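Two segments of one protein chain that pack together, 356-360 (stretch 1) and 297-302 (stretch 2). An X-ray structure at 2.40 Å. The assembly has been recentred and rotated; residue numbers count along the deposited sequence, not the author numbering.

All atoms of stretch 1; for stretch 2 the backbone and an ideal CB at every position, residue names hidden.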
# COMPACT_ATOMS: atom_id res chain seq x y z
N LEU A 356 5.07 -4.16 -0.08
CA LEU A 356 4.90 -2.73 -0.32
C LEU A 356 3.78 -2.42 -1.30
O LEU A 356 3.32 -1.29 -1.38
CB LEU A 356 6.21 -2.11 -0.81
CG LEU A 356 7.33 -2.24 0.23
CD1 LEU A 356 8.55 -1.49 -0.20
CD2 LEU A 356 6.89 -1.75 1.59
N GLN A 357 3.31 -3.42 -2.03
CA GLN A 357 2.35 -3.14 -3.10
C GLN A 357 1.00 -3.85 -2.88
O GLN A 357 0.12 -3.78 -3.73
CB GLN A 357 2.98 -3.54 -4.46
CG GLN A 357 3.55 -4.98 -4.52
CD GLN A 357 4.55 -5.24 -5.68
OE1 GLN A 357 5.06 -4.32 -6.33
NE2 GLN A 357 4.85 -6.52 -5.91
N SER A 358 0.82 -4.51 -1.73
CA SER A 358 -0.38 -5.33 -1.55
C SER A 358 -1.31 -4.94 -0.38
O SER A 358 -0.92 -4.26 0.57
CB SER A 358 0.02 -6.80 -1.38
OG SER A 358 0.57 -7.05 -0.11
N ASP A 359 -2.55 -5.39 -0.53
CA ASP A 359 -3.57 -5.40 0.52
C ASP A 359 -3.00 -5.99 1.81
O ASP A 359 -2.44 -7.08 1.81
CB ASP A 359 -4.77 -6.23 0.04
CG ASP A 359 -6.06 -5.97 0.82
OD1 ASP A 359 -6.04 -5.74 2.05
OD2 ASP A 359 -7.11 -6.00 0.16
N LEU A 360 -3.11 -5.28 2.92
CA LEU A 360 -2.51 -5.76 4.15
C LEU A 360 -3.54 -6.15 5.19
O LEU A 360 -3.18 -6.38 6.36
CB LEU A 360 -1.57 -4.69 4.73
CG LEU A 360 -0.42 -4.20 3.85
CD1 LEU A 360 0.41 -3.19 4.62
CD2 LEU A 360 0.46 -5.36 3.38
N UNK A 297 4.77 -7.66 -14.99
CA UNK A 297 3.38 -7.50 -14.59
C UNK A 297 3.24 -7.78 -13.10
O UNK A 297 3.43 -8.92 -12.66
CB UNK A 297 2.47 -8.42 -15.40
N UNK A 298 2.90 -6.76 -12.31
CA UNK A 298 2.76 -6.94 -10.86
C UNK A 298 1.40 -6.51 -10.30
O UNK A 298 0.73 -5.63 -10.85
CB UNK A 298 3.86 -6.15 -10.15
N UNK A 299 1.01 -7.16 -9.21
CA UNK A 299 -0.18 -6.83 -8.44
C UNK A 299 0.02 -5.54 -7.67
O UNK A 299 1.01 -5.38 -6.98
CB UNK A 299 -0.53 -7.97 -7.48
N UNK A 300 -0.92 -4.61 -7.80
CA UNK A 300 -0.82 -3.36 -7.09
C UNK A 300 -2.10 -3.04 -6.30
O UNK A 300 -3.20 -2.97 -6.87
CB UNK A 300 -0.51 -2.23 -8.08
N UNK A 301 -1.94 -2.86 -4.99
CA UNK A 301 -3.05 -2.46 -4.14
C UNK A 301 -3.28 -0.97 -4.26
O UNK A 301 -2.34 -0.18 -4.17
CB UNK A 301 -2.79 -2.85 -2.68
N UNK A 302 -4.55 -0.60 -4.47
CA UNK A 302 -4.99 0.79 -4.52
C UNK A 302 -5.80 1.14 -3.27
O UNK A 302 -6.96 0.77 -3.17
CB UNK A 302 -5.82 1.04 -5.78

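Stretch 2 is a strand, and its extended backbone points successive side chains in different directions. Stretch 1 crosses its later part without regular helix or strand geometry.

Position 297 has nothing of stretch 1 within 5.5 Å of its ideal CB. Stretch 1 sets no limit on size or charge here, and many residues would suit. The residue is R297, with chi1 and chi2 in t and a turn at chi3 (m); its guanidinium group is hydrogen-bonded elsewhere in the structure.

At position 298 the CA-to-CB bond points toward stretch 1. The ideal CB is 4.4 Å from Q357 NE2, so the neighbour is the amide end of a long side chain. A small or medium aliphatic residue would fit, and so would a threonine or another short polar one. V298 is deposited, in rotamer m. Its CB lies 4.3 Å from Q357 NE2, a loose contact.

At position 299 CB points sideways and meets nothing within 5.5 Å. Stretch 1 leaves the choice wide. What it does meet is the backbone: Q357 CG packs 3.6 Å from the carbonyl O of position 299. The residue is A299, whose methyl adds no close contact of its own.

Position 300 points CB away from stretch 1. The nearest atom to the ideal CB is Q357 O, at 4.7 Å. Long, polar or charged chains would all be acceptable. R300 is deposited, with a long side chain and only a small area covered. Its backbone contributes more closely: R300 CA is 3.5 Å from Q357 O, a CA-H...O contact.

Position 301 is the centre of the contact. Its N donates a hydrogen bond to Q357 O, 2.6 Å away, with an N-H...O angle of 156°. Any residue but proline could make this bond. The two backbones are close here, and CB points toward stretch 1. The ideal CB is 3.2 Å from Q357 O and 3.4 Å from S358 C, both tight, and 3.3 Å from D359 N. Branching at CB would have little room on that side. A flat or flexible chain could run on beside D359, so leucine, methionine or an aromatic would suit. The residue is F301, with chi1 in t. One ring face lies under D359 CA, 4.0 Å from the ring centroid, in a CH-pi contact. D359 CB is also 3.8 Å from F301 CD1.

Position 302 points away, with nothing of stretch 1 within 5.5 Å of CB. D302 is deposited and makes no contact with stretch 1.

Stretch 2 297-302: RVARFD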
# COMPACT_ATOMS: atom_id res chain seq x y z
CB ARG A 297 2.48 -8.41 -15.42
CG ARG A 297 1.02 -8.36 -15.06
CD ARG A 297 0.17 -8.75 -16.26
NE ARG A 297 0.31 -7.77 -17.35
CZ ARG A 297 0.52 -8.10 -18.62
NH1 ARG A 297 0.61 -9.38 -18.98
NH2 ARG A 297 0.65 -7.15 -19.55
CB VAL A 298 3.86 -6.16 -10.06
CG1 VAL A 298 5.23 -6.78 -10.29
CG2 VAL A 298 3.87 -4.68 -10.44
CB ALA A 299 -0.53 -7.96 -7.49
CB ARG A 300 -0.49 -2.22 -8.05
CG ARG A 300 -0.63 -0.85 -7.42
CD ARG A 300 0.32 0.14 -8.06
NE ARG A 300 1.72 -0.24 -7.85
CZ ARG A 300 2.75 0.44 -8.33
NH1 ARG A 300 2.55 1.53 -9.05
NH2 ARG A 300 3.99 0.02 -8.10
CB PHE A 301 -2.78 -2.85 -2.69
CG PHE A 301 -3.82 -2.35 -1.73
CD1 PHE A 301 -5.10 -2.89 -1.72
CD2 PHE A 301 -3.52 -1.34 -0.84
CE1 PHE A 301 -6.06 -2.43 -0.84
CE2 PHE A 301 -4.49 -0.88 0.05
CZ PHE A 301 -5.76 -1.44 0.05
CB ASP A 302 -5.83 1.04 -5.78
CG ASP A 302 -6.22 2.50 -5.98
OD1 ASP A 302 -5.96 3.34 -5.08
OD2 ASP A 302 -6.80 2.81 -7.05
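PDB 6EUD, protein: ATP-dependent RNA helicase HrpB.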